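Local coordinates for MTH0777 (PDB 1KJN), which is of unknown function, a DUF1890-family archaeal protein with a Rossmann-like alpha/beta fold of six parallel strands between helices, at residues A[67-71]-A[94-98]; A[7-13]-A[79-85]; A[16-22]-A[46-51]. All blocks are in the same frame, centred on the assembly; numbering follows the deposited sequence.

The three contacts lie in one three-layer alpha/beta/alpha domain. Central interaction 2 pairs neighbouring strands of a parallel sheet ordered 63-66, 38-43, 8-12, 81-86, 105-111, 132-136. Interaction 1 packs helices 67-73 and 89-102 on the face with Leu10, Val12 and Leu82. Interaction 3 packs the start of helix 21-34 against helix 45-54 on the other face. The centres of interactions 1 and 2 lie about 11 Å apart; that of interaction 3 is about 17 Å from each. Along the chain, interaction 3 precedes interaction 1 and lies within the span of interaction 2, whose segments alternate with those of interaction 1. Interaction 2 touches both others, and so packs against a helix pair on each face.

Interaction 1. Residues A[67-71]-A[94-98]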
ATOM      1  N   LEU A  67      -2.608 -13.201 -12.862  1.00 26.32           N
ATOM      2  CA  LEU A  67      -3.526 -12.864 -13.963  1.00 28.10           C
ATOM      3  C   LEU A  67      -3.761 -13.964 -14.984  1.00 29.89           C
ATOM      4  O   LEU A  67      -4.902 -14.335 -15.247  1.00 28.79           O
ATOM      5  CB  LEU A  67      -3.059 -11.612 -14.699  1.00 28.57           C
ATOM      6  CG  LEU A  67      -3.238 -10.267 -14.010  1.00 32.16           C
ATOM      7  CD1 LEU A  67      -2.379  -9.220 -14.700  1.00 38.64           C
ATOM      8  CD2 LEU A  67      -4.694  -9.872 -14.027  1.00 24.30           C
ATOM      9  N   GLU A  68      -2.679 -14.496 -15.546  1.00 30.76           N
ATOM     10  CA  GLU A  68      -2.792 -15.540 -16.560  1.00 35.74           C
ATOM     11  C   GLU A  68      -3.371 -16.832 -16.013  1.00 34.66           C
ATOM     12  O   GLU A  68      -4.197 -17.476 -16.669  1.00 34.29           O
ATOM     13  CB  GLU A  68      -1.448 -15.757 -17.257  1.00 35.14           C
ATOM     14  CG  GLU A  68      -1.040 -14.528 -18.074  1.00 40.42           C
ATOM     15  CD  GLU A  68      -2.060 -14.187 -19.171  1.00 49.10           C
ATOM     16  OE1 GLU A  68      -2.356 -15.069 -20.003  1.00 53.81           O
ATOM     17  OE2 GLU A  68      -2.567 -13.036 -19.215  1.00 53.03           O
ATOM     18  N   SER A  69      -2.991 -17.189 -14.791  1.00 34.66           N
ATOM     19  CA  SER A  69      -3.526 -18.401 -14.186  1.00 34.92           C
ATOM     20  C   SER A  69      -5.034 -18.252 -13.993  1.00 34.18           C
ATOM     21  O   SER A  69      -5.793 -19.167 -14.301  1.00 33.03           O
ATOM     22  CB  SER A  69      -2.849 -18.687 -12.852  1.00 32.84           C
ATOM     23  OG  SER A  69      -1.466 -18.910 -13.053  1.00 36.58           O
ATOM     24  N   CYS A  70      -5.468 -17.081 -13.529  1.00 32.03           N
ATOM     25  CA  CYS A  70      -6.890 -16.847 -13.313  1.00 27.76           C
ATOM     26  C   CYS A  70      -7.633 -16.921 -14.649  1.00 28.41           C
ATOM     27  O   CYS A  70      -8.698 -17.518 -14.731  1.00 28.43           O
ATOM     28  CB  CYS A  70      -7.124 -15.480 -12.668  1.00 24.83           C
ATOM     29  SG  CYS A  70      -8.829 -15.176 -12.222  1.00 16.54           S
ATOM     30  N   ILE A  71      -7.080 -16.271 -15.670  1.00 28.66           N
ATOM     31  CA  ILE A  71      -7.668 -16.254 -17.004  1.00 36.64           C
ATOM     32  C   ILE A  71      -7.801 -17.669 -17.540  1.00 38.12           C
ATOM     33  O   ILE A  71      -8.715 -17.976 -18.296  1.00 39.83           O
ATOM     34  CB  ILE A  71      -6.794 -15.426 -17.993  1.00 41.08           C
ATOM     35  CG1 ILE A  71      -7.059 -13.931 -17.816  1.00 43.58           C
ATOM     36  CG2 ILE A  71      -7.077 -15.831 -19.454  1.00 46.29           C
ATOM     37  CD1 ILE A  71      -6.198 -13.071 -18.706  1.00 45.81           C
ATOM     38  N   TYR A  94      -7.641  -5.958 -19.656  1.00 25.61           N
ATOM     39  CA  TYR A  94      -7.808  -7.119 -18.785  1.00 21.34           C
ATOM     40  C   TYR A  94      -9.218  -7.144 -18.202  1.00 20.89           C
ATOM     41  O   TYR A  94      -9.858  -8.192 -18.170  1.00 19.64           O
ATOM     42  CB  TYR A  94      -6.773  -7.121 -17.658  1.00 28.64           C
ATOM     43  CG  TYR A  94      -5.554  -7.970 -17.961  1.00 35.41           C
ATOM     44  CD1 TYR A  94      -4.293  -7.394 -18.104  1.00 40.88           C
ATOM     45  CD2 TYR A  94      -5.666  -9.349 -18.125  1.00 34.61           C
ATOM     46  CE1 TYR A  94      -3.171  -8.174 -18.408  1.00 42.87           C
ATOM     47  CE2 TYR A  94      -4.555 -10.135 -18.424  1.00 39.48           C
ATOM     48  CZ  TYR A  94      -3.313  -9.540 -18.566  1.00 43.54           C
ATOM     49  OH  TYR A  94      -2.221 -10.323 -18.871  1.00 49.64           O
ATOM     50  N   LEU A  95      -9.697  -5.990 -17.734  1.00 17.12           N
ATOM     51  CA  LEU A  95     -11.031  -5.913 -17.155  1.00 19.67           C
ATOM     52  C   LEU A  95     -12.072  -6.338 -18.192  1.00 20.84           C
ATOM     53  O   LEU A  95     -13.030  -7.027 -17.854  1.00 21.64           O
ATOM     54  CB  LEU A  95     -11.342  -4.497 -16.643  1.00 18.79           C
ATOM     55  CG  LEU A  95     -12.751  -4.329 -16.052  1.00 23.99           C
ATOM     56  CD1 LEU A  95     -12.951  -5.348 -14.923  1.00 20.29           C
ATOM     57  CD2 LEU A  95     -13.009  -2.904 -15.566  1.00 17.50           C
ATOM     58  N   VAL A  96     -11.878  -5.929 -19.444  1.00 20.34           N
ATOM     59  CA  VAL A  96     -12.807  -6.273 -20.525  1.00 24.79           C
ATOM     60  C   VAL A  96     -12.850  -7.791 -20.682  1.00 18.49           C
ATOM     61  O   VAL A  96     -13.925  -8.396 -20.687  1.00 22.83           O
ATOM     62  CB  VAL A  96     -12.379  -5.618 -21.879  1.00 28.31           C
ATOM     63  CG1 VAL A  96     -13.248  -6.151 -23.054  1.00 23.81           C
ATOM     64  CG2 VAL A  96     -12.514  -4.108 -21.791  1.00 29.98           C
ATOM     65  N   THR A  97     -11.668  -8.402 -20.701  1.00 20.63           N
ATOM     66  CA  THR A  97     -11.567  -9.846 -20.861  1.00 19.15           C
ATOM     67  C   THR A  97     -12.263 -10.555 -19.706  1.00 23.30           C
ATOM     68  O   THR A  97     -13.085 -11.437 -19.925  1.00 21.19           O
ATOM     69  CB  THR A  97     -10.103 -10.317 -20.946  1.00 25.47           C
ATOM     70  OG1 THR A  97      -9.447  -9.684 -22.056  1.00 23.94           O
ATOM     71  CG2 THR A  97     -10.047 -11.830 -21.127  1.00 21.95           C
ATOM     72  N   PHE A  98     -11.950 -10.159 -18.477  1.00 18.63           N
ATOM     73  CA  PHE A  98     -12.563 -10.800 -17.325  1.00 20.37           C
ATOM     74  C   PHE A  98     -14.074 -10.622 -17.299  1.00 21.89           C
ATOM     75  O   PHE A  98     -14.802 -11.510 -16.874  1.00 17.99           O
ATOM     76  CB  PHE A  98     -11.953 -10.272 -16.019  1.00 20.78           C
ATOM     77  CG  PHE A  98     -10.600 -10.858 -15.696  1.00 26.00           C
ATOM     78  CD1 PHE A  98     -10.473 -12.196 -15.331  1.00 26.77           C
ATOM     79  CD2 PHE A  98      -9.457 -10.059 -15.718  1.00 26.15           C
ATOM     80  CE1 PHE A  98      -9.227 -12.723 -14.987  1.00 30.46           C
ATOM     81  CE2 PHE A  98      -8.205 -10.582 -15.376  1.00 21.54           C
ATOM     82  CZ  PHE A  98      -8.089 -11.910 -15.009  1.00 23.01           C
TER
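Helices 67-73 and 89-102 run nearly parallel here, with segment axes 11.8 Å apart at 20°. The gap is wide, and Tyr94 and Phe98 meet Leu67 and Ile71 in it. Leu67 starts the contact. Its CD1 lies over the face of the Tyr94 ring, 4.1 Å from the centroid, a CH-pi contact. Its CD2 meets the edge of the Phe98 ring, 3.8 Å from CE2. Glu68 points its CB away, but its side chain folds back, and OE2 accepts a 2.8 Å hydrogen bond from Tyr94 OH at the outer margin. Cys70 places SG 3.7 Å from Phe98 CE1, an oblique sulfur-aromatic contact. Ile71 touches both rings: CD1 is 3.4 Å from Tyr94 CE2, and CG1 is 3.6 Å from Phe98 CZ. On the sheet side, Phe98 packs on Leu10, Val12 and Leu82, and Cys70 also reaches Leu10. The arrangement is that of two adjacent helices covering one face of a parallel sheet in a Rossmann-like alpha/beta/alpha sandwich.

Interaction 2. Residues A[7-13]-A[79-85]; sequences GKALMVL and YEFLAGF
Build two parallel extended strands, 8-12 and 81-85, with axes 4.6 Å apart at 12°. Pair Ala9 with Phe81 and Met11 with Ala83 (one face), Leu10 with Leu82 and Val12 with side-chainless Gly84 (the other). Backbone hydrogen bonds run from Leu10 N to Phe81 O (3.0 Å), Ala83 N to Leu10 O (2.9 Å), Val12 N to Ala83 O (2.7 Å) and Phe85 N to Val12 O (2.9 Å). Lys8 O accepts from Glu80 N (2.8 Å) and weakly from Phe81 N (3.5 Å). Glu80, chi1 m and chi2 p, curls back, OE1 accepting from Lys8 N (2.8 Å). The Ala9 backbone hydrogen-bonds to Arg38 and Thr40, that of Met11 to Thr40 and Thr42. The Tyr79 ring (chi1 m) presents its face to Leu10 CB, 3.7 Å from the centroid; Lys8 NZ makes an off-centre cation-pi contact at 5.0 Å. Selenomethionine Met11 meets the Phe85 ring edge, SE 4.0 Å from CE1. In this Rossmann-like sheet core, strand 8-12 groups and inward groups of 81-85 are satisfied, between apolar faces.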
ATOM      1  N   GLY A   7     -21.761 -15.030  -1.815  1.00 55.23           N
ATOM      2  CA  GLY A   7     -21.068 -15.105  -3.085  1.00 47.60           C
ATOM      3  C   GLY A   7     -19.580 -14.820  -3.052  1.00 41.49           C
ATOM      4  O   GLY A   7     -18.975 -14.642  -1.993  1.00 34.06           O
ATOM      5  N   LYS A   8     -19.000 -14.775  -4.243  1.00 36.56           N
ATOM      6  CA  LYS A   8     -17.582 -14.540  -4.409  1.00 35.58           C
ATOM      7  C   LYS A   8     -17.366 -13.356  -5.324  1.00 32.45           C
ATOM      8  O   LYS A   8     -18.161 -13.090  -6.236  1.00 29.87           O
ATOM      9  CB  LYS A   8     -16.912 -15.792  -4.991  1.00 37.72           C
ATOM     10  CG  LYS A   8     -16.992 -17.014  -4.061  1.00 44.03           C
ATOM     11  CD  LYS A   8     -16.577 -18.299  -4.748  1.00 45.93           C
ATOM     12  CE  LYS A   8     -15.122 -18.268  -5.177  1.00 52.72           C
ATOM     13  NZ  LYS A   8     -14.824 -19.387  -6.128  1.00 58.90           N
ATOM     14  N   ALA A   9     -16.312 -12.610  -5.039  1.00 28.78           N
ATOM     15  CA  ALA A   9     -15.982 -11.461  -5.851  1.00 25.61           C
ATOM     16  C   ALA A   9     -14.548 -11.571  -6.336  1.00 24.22           C
ATOM     17  O   ALA A   9     -13.693 -12.156  -5.666  1.00 21.66           O
ATOM     18  CB  ALA A   9     -16.190 -10.185  -5.075  1.00 25.24           C
ATOM     19  N   LEU A  10     -14.319 -11.111  -7.559  1.00 23.50           N
ATOM     20  CA  LEU A  10     -12.974 -11.130  -8.128  1.00 25.27           C
ATOM     21  C   LEU A  10     -12.547  -9.684  -8.315  1.00 23.46           C
ATOM     22  O   LEU A  10     -13.300  -8.864  -8.857  1.00 17.84           O
ATOM     23  CB  LEU A  10     -12.929 -11.865  -9.472  1.00 28.29           C
ATOM     24  CG  LEU A  10     -11.570 -11.916 -10.181  1.00 26.05           C
ATOM     25  CD1 LEU A  10     -10.594 -12.721  -9.337  1.00 20.28           C
ATOM     26  CD2 LEU A  10     -11.724 -12.537 -11.579  1.00 20.63           C
HETATM   27  N   MSE A  11     -11.338  -9.388  -7.848  1.00 17.74           N
HETATM   28  CA  MSE A  11     -10.766  -8.053  -7.925  1.00 16.60           C
HETATM   29  C   MSE A  11      -9.526  -8.089  -8.807  1.00 16.95           C
HETATM   30  O   MSE A  11      -8.557  -8.799  -8.506  1.00 19.79           O
HETATM   31  CB  MSE A  11     -10.416  -7.557  -6.516  1.00 15.51           C
HETATM   32  CG  MSE A  11      -9.865  -6.134  -6.495  1.00 23.64           C
HETATM   33 SE   MSE A  11      -9.722  -5.391  -4.688  1.00 25.17          SE
HETATM   34  CE  MSE A  11     -11.606  -5.313  -4.284  1.00 23.08           C
ATOM     35  N   VAL A  12      -9.537  -7.278  -9.859  1.00 18.32           N
ATOM     36  CA  VAL A  12      -8.433  -7.234 -10.829  1.00 21.59           C
ATOM     37  C   VAL A  12      -7.613  -5.968 -10.651  1.00 21.51           C
ATOM     38  O   VAL A  12      -8.177  -4.871 -10.610  1.00 20.84           O
ATOM     39  CB  VAL A  12      -8.976  -7.265 -12.276  1.00 18.88           C
ATOM     40  CG1 VAL A  12      -7.836  -7.244 -13.292  1.00 14.20           C
ATOM     41  CG2 VAL A  12      -9.855  -8.494 -12.468  1.00 24.53           C
ATOM     42  N   LEU A  13      -6.290  -6.124 -10.564  1.00 17.77           N
ATOM     43  CA  LEU A  13      -5.403  -4.977 -10.383  1.00 18.69           C
ATOM     44  C   LEU A  13      -4.477  -4.736 -11.572  1.00 19.84           C
ATOM     45  O   LEU A  13      -4.071  -5.673 -12.267  1.00 16.26           O
ATOM     46  CB  LEU A  13      -4.556  -5.131  -9.110  1.00 14.88           C
ATOM     47  CG  LEU A  13      -5.287  -5.530  -7.826  1.00 23.19           C
ATOM     48  CD1 LEU A  13      -4.278  -5.632  -6.681  1.00 21.38           C
ATOM     49  CD2 LEU A  13      -6.371  -4.524  -7.486  1.00 20.15           C
ATOM     50  N   TYR A  79     -18.056 -16.102 -10.104  1.00 23.38           N
ATOM     51  CA  TYR A  79     -18.107 -14.908  -9.259  1.00 26.15           C
ATOM     52  C   TYR A  79     -19.395 -14.120  -9.482  1.00 26.07           C
ATOM     53  O   TYR A  79     -19.895 -14.044 -10.595  1.00 25.82           O
ATOM     54  CB  TYR A  79     -16.898 -14.000  -9.537  1.00 24.78           C
ATOM     55  CG  TYR A  79     -15.560 -14.618  -9.176  1.00 30.39           C
ATOM     56  CD1 TYR A  79     -15.045 -14.495  -7.886  1.00 29.08           C
ATOM     57  CD2 TYR A  79     -14.826 -15.347 -10.107  1.00 27.04           C
ATOM     58  CE1 TYR A  79     -13.849 -15.076  -7.530  1.00 28.43           C
ATOM     59  CE2 TYR A  79     -13.608 -15.942  -9.755  1.00 30.24           C
ATOM     60  CZ  TYR A  79     -13.133 -15.799  -8.461  1.00 30.00           C
ATOM     61  OH  TYR A  79     -11.947 -16.378  -8.086  1.00 32.47           O
ATOM     62  N   GLU A  80     -19.906 -13.520  -8.412  1.00 29.01           N
ATOM     63  CA  GLU A  80     -21.131 -12.730  -8.446  1.00 33.22           C
ATOM     64  C   GLU A  80     -20.841 -11.230  -8.610  1.00 32.16           C
ATOM     65  O   GLU A  80     -21.743 -10.435  -8.862  1.00 29.89           O
ATOM     66  CB  GLU A  80     -21.940 -12.975  -7.162  1.00 38.38           C
ATOM     67  CG  GLU A  80     -22.622 -14.349  -7.068  1.00 48.26           C
ATOM     68  CD  GLU A  80     -21.652 -15.533  -7.119  1.00 58.50           C
ATOM     69  OE1 GLU A  80     -20.787 -15.644  -6.225  1.00 60.61           O
ATOM     70  OE2 GLU A  80     -21.757 -16.367  -8.050  1.00 63.15           O
ATOM     71  N   PHE A  81     -19.579 -10.850  -8.459  1.00 27.24           N
ATOM     72  CA  PHE A  81     -19.188  -9.450  -8.591  1.00 25.97           C
ATOM     73  C   PHE A  81     -17.761  -9.347  -9.127  1.00 21.55           C
ATOM     74  O   PHE A  81     -16.903 -10.127  -8.753  1.00 20.64           O
ATOM     75  CB  PHE A  81     -19.290  -8.739  -7.235  1.00 20.25           C
ATOM     76  CG  PHE A  81     -19.029  -7.256  -7.310  1.00 27.01           C
ATOM     77  CD1 PHE A  81     -17.934  -6.684  -6.646  1.00 24.24           C
ATOM     78  CD2 PHE A  81     -19.873  -6.425  -8.051  1.00 25.66           C
ATOM     79  CE1 PHE A  81     -17.683  -5.301  -6.735  1.00 28.62           C
ATOM     80  CE2 PHE A  81     -19.634  -5.038  -8.147  1.00 25.71           C
ATOM     81  CZ  PHE A  81     -18.543  -4.474  -7.485  1.00 25.48           C
ATOM     82  N   LEU A  82     -17.516  -8.359  -9.981  1.00 22.13           N
ATOM     83  CA  LEU A  82     -16.198  -8.146 -10.564  1.00 21.14           C
ATOM     84  C   LEU A  82     -15.777  -6.682 -10.422  1.00 20.94           C
ATOM     85  O   LEU A  82     -16.486  -5.768 -10.844  1.00 17.23           O
ATOM     86  CB  LEU A  82     -16.203  -8.547 -12.054  1.00 23.80           C
ATOM     87  CG  LEU A  82     -14.986  -8.238 -12.938  1.00 21.28           C
ATOM     88  CD1 LEU A  82     -13.714  -8.892 -12.380  1.00 14.79           C
ATOM     89  CD2 LEU A  82     -15.270  -8.710 -14.356  1.00 14.39           C
ATOM     90  N   ALA A  83     -14.603  -6.468  -9.841  1.00 23.53           N
ATOM     91  CA  ALA A  83     -14.084  -5.121  -9.665  1.00 19.94           C
ATOM     92  C   ALA A  83     -12.692  -5.040 -10.268  1.00 19.91           C
ATOM     93  O   ALA A  83     -11.841  -5.905 -10.032  1.00 26.47           O
ATOM     94  CB  ALA A  83     -14.060  -4.747  -8.200  1.00 22.72           C
ATOM     95  N   GLY A  84     -12.491  -4.028 -11.097  1.00 16.44           N
ATOM     96  CA  GLY A  84     -11.214  -3.826 -11.750  1.00 16.79           C
ATOM     97  C   GLY A  84     -10.677  -2.404 -11.635  1.00 22.81           C
ATOM     98  O   GLY A  84     -11.387  -1.437 -11.933  1.00 17.28           O
ATOM     99  N   PHE A  85      -9.439  -2.291 -11.147  1.00 18.39           N
ATOM    100  CA  PHE A  85      -8.750  -1.012 -11.018  1.00 17.13           C
ATOM    101  C   PHE A  85      -8.139  -0.756 -12.371  1.00 16.84           C
ATOM    102  O   PHE A  85      -7.514  -1.649 -12.956  1.00 18.57           O
ATOM    103  CB  PHE A  85      -7.669  -1.076  -9.926  1.00 11.46           C
ATOM    104  CG  PHE A  85      -8.228  -0.970  -8.550  1.00 13.67           C
ATOM    105  CD1 PHE A  85      -8.778  -2.083  -7.926  1.00 13.55           C
ATOM    106  CD2 PHE A  85      -8.231   0.254  -7.885  1.00 11.72           C
ATOM    107  CE1 PHE A  85      -9.326  -1.983  -6.656  1.00 24.01           C
ATOM    108  CE2 PHE A  85      -8.778   0.365  -6.617  1.00 19.71           C
ATOM    109  CZ  PHE A  85      -9.329  -0.754  -5.992  1.00 13.61           C
TER

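Interaction 3. Residues A[16-22]-A[46-51]; sequences PESPVQI and AALRLV
The first segment has a type I beta turn from Ser18 to Gln21, closed by Gln21 N to Ser18 O at 3.2 Å. Gln21 and Ile22 are already helical, in the first turn of the helix that runs on to residue 34. Residues 46-51 are helical throughout. Set Pro16 beside Ala47, with CA atoms 5.7 Å apart, and Ile22 beside Val51, at 6.1 Å. Contacts between the segments are van der Waals. The Pro16 ring, C-gamma endo, gives one set: CG is 3.9 Å from Ala46 CB, CD is 4.2 Å from Ala47 CB and CB is 3.7 Å from Leu50 CD1. Ile22, with chi1 and chi2 both m, gives the other: CG1 is 3.6 Å from Leu50 CB and CG2 is 3.9 Å from Val51 CG2. Polar groups bond nearby: Gln21 OE1 to Gly14 N, Gln21 NE2 to Cys15 O, and Ala47 N to Asn44 OD1. His140 of the second subunit packs on Leu50 of this chain, so the contact is partly in the subunit interface. Helices 21-34 and 45-54 are neighbours on one face of the Rossmann-like sandwich. Apolar packing holds the two segments together, with no hydrogen bond between them.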
ATOM      1  N   PRO A  16       1.276  -1.757 -10.652  1.00 31.13           N
ATOM      2  CA  PRO A  16       1.396  -0.866  -9.497  1.00 33.43           C
ATOM      3  C   PRO A  16       2.426   0.246  -9.735  1.00 34.35           C
ATOM      4  O   PRO A  16       3.623  -0.024  -9.896  1.00 38.14           O
ATOM      5  CB  PRO A  16       1.846  -1.820  -8.395  1.00 31.93           C
ATOM      6  CG  PRO A  16       2.788  -2.746  -9.146  1.00 30.79           C
ATOM      7  CD  PRO A  16       2.071  -2.991 -10.471  1.00 28.51           C
ATOM      8  N   GLU A  17       1.943   1.479  -9.836  1.00 30.91           N
ATOM      9  CA  GLU A  17       2.795   2.648 -10.021  1.00 29.81           C
ATOM     10  C   GLU A  17       2.291   3.667  -8.991  1.00 29.23           C
ATOM     11  O   GLU A  17       3.044   4.123  -8.120  1.00 27.26           O
ATOM     12  CB  GLU A  17       2.665   3.234 -11.437  1.00 35.92           C
ATOM     13  CG  GLU A  17       3.283   2.401 -12.580  1.00 46.07           C
ATOM     14  CD  GLU A  17       3.024   3.001 -13.980  1.00 51.33           C
ATOM     15  OE1 GLU A  17       2.040   3.756 -14.149  1.00 53.43           O
ATOM     16  OE2 GLU A  17       3.801   2.710 -14.921  1.00 49.74           O
ATOM     17  N   SER A  18       1.003   3.993  -9.077  1.00 19.63           N
ATOM     18  CA  SER A  18       0.392   4.951  -8.167  1.00 23.19           C
ATOM     19  C   SER A  18       0.267   4.328  -6.790  1.00 21.58           C
ATOM     20  O   SER A  18      -0.269   3.239  -6.637  1.00 22.34           O
ATOM     21  CB  SER A  18      -1.007   5.359  -8.643  1.00 26.88           C
ATOM     22  OG  SER A  18      -1.024   5.611 -10.035  1.00 40.28           O
ATOM     23  N   PRO A  19       0.790   5.013  -5.770  1.00 18.66           N
ATOM     24  CA  PRO A  19       0.721   4.511  -4.401  1.00 18.67           C
ATOM     25  C   PRO A  19      -0.685   4.309  -3.849  1.00 19.21           C
ATOM     26  O   PRO A  19      -0.840   3.646  -2.815  1.00 16.83           O
ATOM     27  CB  PRO A  19       1.525   5.539  -3.605  1.00 16.41           C
ATOM     28  CG  PRO A  19       1.540   6.764  -4.495  1.00 25.06           C
ATOM     29  CD  PRO A  19       1.646   6.207  -5.870  1.00 15.61           C
ATOM     30  N   VAL A  20      -1.714   4.823  -4.531  1.00 15.91           N
ATOM     31  CA  VAL A  20      -3.071   4.617  -4.018  1.00 14.56           C
ATOM     32  C   VAL A  20      -3.669   3.261  -4.366  1.00 13.95           C
ATOM     33  O   VAL A  20      -4.578   2.803  -3.661  1.00 13.84           O
ATOM     34  CB  VAL A  20      -4.108   5.675  -4.509  1.00 19.15           C
ATOM     35  CG1 VAL A  20      -3.717   7.080  -4.069  1.00 17.27           C
ATOM     36  CG2 VAL A  20      -4.323   5.567  -6.030  1.00 16.27           C
ATOM     37  N   GLN A  21      -3.117   2.581  -5.377  1.00 13.37           N
ATOM     38  CA  GLN A  21      -3.717   1.318  -5.820  1.00 12.88           C
ATOM     39  C   GLN A  21      -3.804   0.171  -4.838  1.00 10.43           C
ATOM     40  O   GLN A  21      -4.902  -0.246  -4.484  1.00 12.33           O
ATOM     41  CB  GLN A  21      -3.131   0.828  -7.141  1.00 15.07           C
ATOM     42  CG  GLN A  21      -4.016  -0.226  -7.789  1.00 18.98           C
ATOM     43  CD  GLN A  21      -3.484  -0.717  -9.130  1.00 28.33           C
ATOM     44  OE1 GLN A  21      -4.222  -1.308  -9.916  1.00 31.76           O
ATOM     45  NE2 GLN A  21      -2.197  -0.486  -9.390  1.00 35.28           N
ATOM     46  N   ILE A  22      -2.667  -0.356  -4.401  1.00 11.49           N
ATOM     47  CA  ILE A  22      -2.689  -1.471  -3.457  1.00 15.24           C
ATOM     48  C   ILE A  22      -3.540  -1.138  -2.221  1.00 14.94           C
ATOM     49  O   ILE A  22      -4.461  -1.879  -1.897  1.00 15.58           O
ATOM     50  CB  ILE A  22      -1.260  -1.905  -3.044  1.00 16.30           C
ATOM     51  CG1 ILE A  22      -0.480  -2.266  -4.302  1.00 16.16           C
ATOM     52  CG2 ILE A  22      -1.301  -3.077  -2.060  1.00 14.55           C
ATOM     53  CD1 ILE A  22      -1.206  -3.210  -5.226  1.00 15.66           C
ATOM     54  N   ALA A  46       4.391  -8.220  -9.125  1.00 29.76           N
ATOM     55  CA  ALA A  46       4.674  -7.073  -8.265  1.00 31.36           C
ATOM     56  C   ALA A  46       3.437  -6.689  -7.443  1.00 21.32           C
ATOM     57  O   ALA A  46       3.493  -6.610  -6.223  1.00 21.39           O
ATOM     58  CB  ALA A  46       5.145  -5.895  -9.109  1.00 37.19           C
ATOM     59  N   ALA A  47       2.314  -6.519  -8.123  1.00 19.05           N
ATOM     60  CA  ALA A  47       1.066  -6.153  -7.466  1.00 20.66           C
ATOM     61  C   ALA A  47       0.664  -7.137  -6.345  1.00 19.92           C
ATOM     62  O   ALA A  47       0.372  -6.703  -5.223  1.00 16.24           O
ATOM     63  CB  ALA A  47      -0.052  -6.017  -8.514  1.00 16.22           C
ATOM     64  N   LEU A  48       0.672  -8.445  -6.641  1.00 13.21           N
ATOM     65  CA  LEU A  48       0.307  -9.455  -5.642  1.00 19.32           C
ATOM     66  C   LEU A  48       1.235  -9.415  -4.450  1.00 17.99           C
ATOM     67  O   LEU A  48       0.795  -9.603  -3.304  1.00 18.01           O
ATOM     68  CB  LEU A  48       0.286 -10.867  -6.268  1.00 19.33           C
ATOM     69  CG  LEU A  48      -1.117 -11.410  -6.646  1.00 26.02           C
ATOM     70  CD1 LEU A  48      -1.997 -10.335  -7.196  1.00 23.28           C
ATOM     71  CD2 LEU A  48      -1.043 -12.593  -7.605  1.00 25.53           C
ATOM     72  N   ARG A  49       2.525  -9.177  -4.705  1.00 21.79           N
ATOM     73  CA  ARG A  49       3.498  -9.114  -3.610  1.00 26.83           C
ATOM     74  C   ARG A  49       3.254  -7.906  -2.727  1.00 21.31           C
ATOM     75  O   ARG A  49       3.524  -7.954  -1.535  1.00 22.50           O
ATOM     76  CB  ARG A  49       4.955  -9.095  -4.100  1.00 29.05           C
ATOM     77  CG  ARG A  49       5.381 -10.316  -4.892  1.00 34.79           C
ATOM     78  CD  ARG A  49       6.898 -10.441  -4.967  1.00 35.25           C
ATOM     79  NE  ARG A  49       7.406 -10.881  -3.676  1.00 42.20           N
ATOM     80  CZ  ARG A  49       7.700 -12.144  -3.363  1.00 38.86           C
ATOM     81  NH1 ARG A  49       7.563 -13.113  -4.259  1.00 40.16           N
ATOM     82  NH2 ARG A  49       8.033 -12.454  -2.113  1.00 36.52           N
ATOM     83  N   LEU A  50       2.780  -6.811  -3.314  1.00 20.22           N
ATOM     84  CA  LEU A  50       2.520  -5.608  -2.522  1.00 20.80           C
ATOM     85  C   LEU A  50       1.352  -5.838  -1.575  1.00 18.38           C
ATOM     86  O   LEU A  50       1.402  -5.443  -0.398  1.00 16.02           O
ATOM     87  CB  LEU A  50       2.266  -4.398  -3.419  1.00 18.84           C
ATOM     88  CG  LEU A  50       3.535  -3.827  -4.065  1.00 16.44           C
ATOM     89  CD1 LEU A  50       3.187  -2.774  -5.104  1.00 13.48           C
ATOM     90  CD2 LEU A  50       4.437  -3.251  -2.990  1.00 13.74           C
ATOM     91  N   VAL A  51       0.329  -6.520  -2.085  1.00 18.44           N
ATOM     92  CA  VAL A  51      -0.861  -6.840  -1.311  1.00 17.90           C
ATOM     93  C   VAL A  51      -0.467  -7.745  -0.146  1.00 18.31           C
ATOM     94  O   VAL A  51      -0.866  -7.493   0.973  1.00 16.95           O
ATOM     95  CB  VAL A  51      -1.924  -7.561  -2.195  1.00 24.90           C
ATOM     96  CG1 VAL A  51      -3.080  -8.096  -1.319  1.00 19.61           C
ATOM     97  CG2 VAL A  51      -2.452  -6.621  -3.294  1.00 18.70           C
TER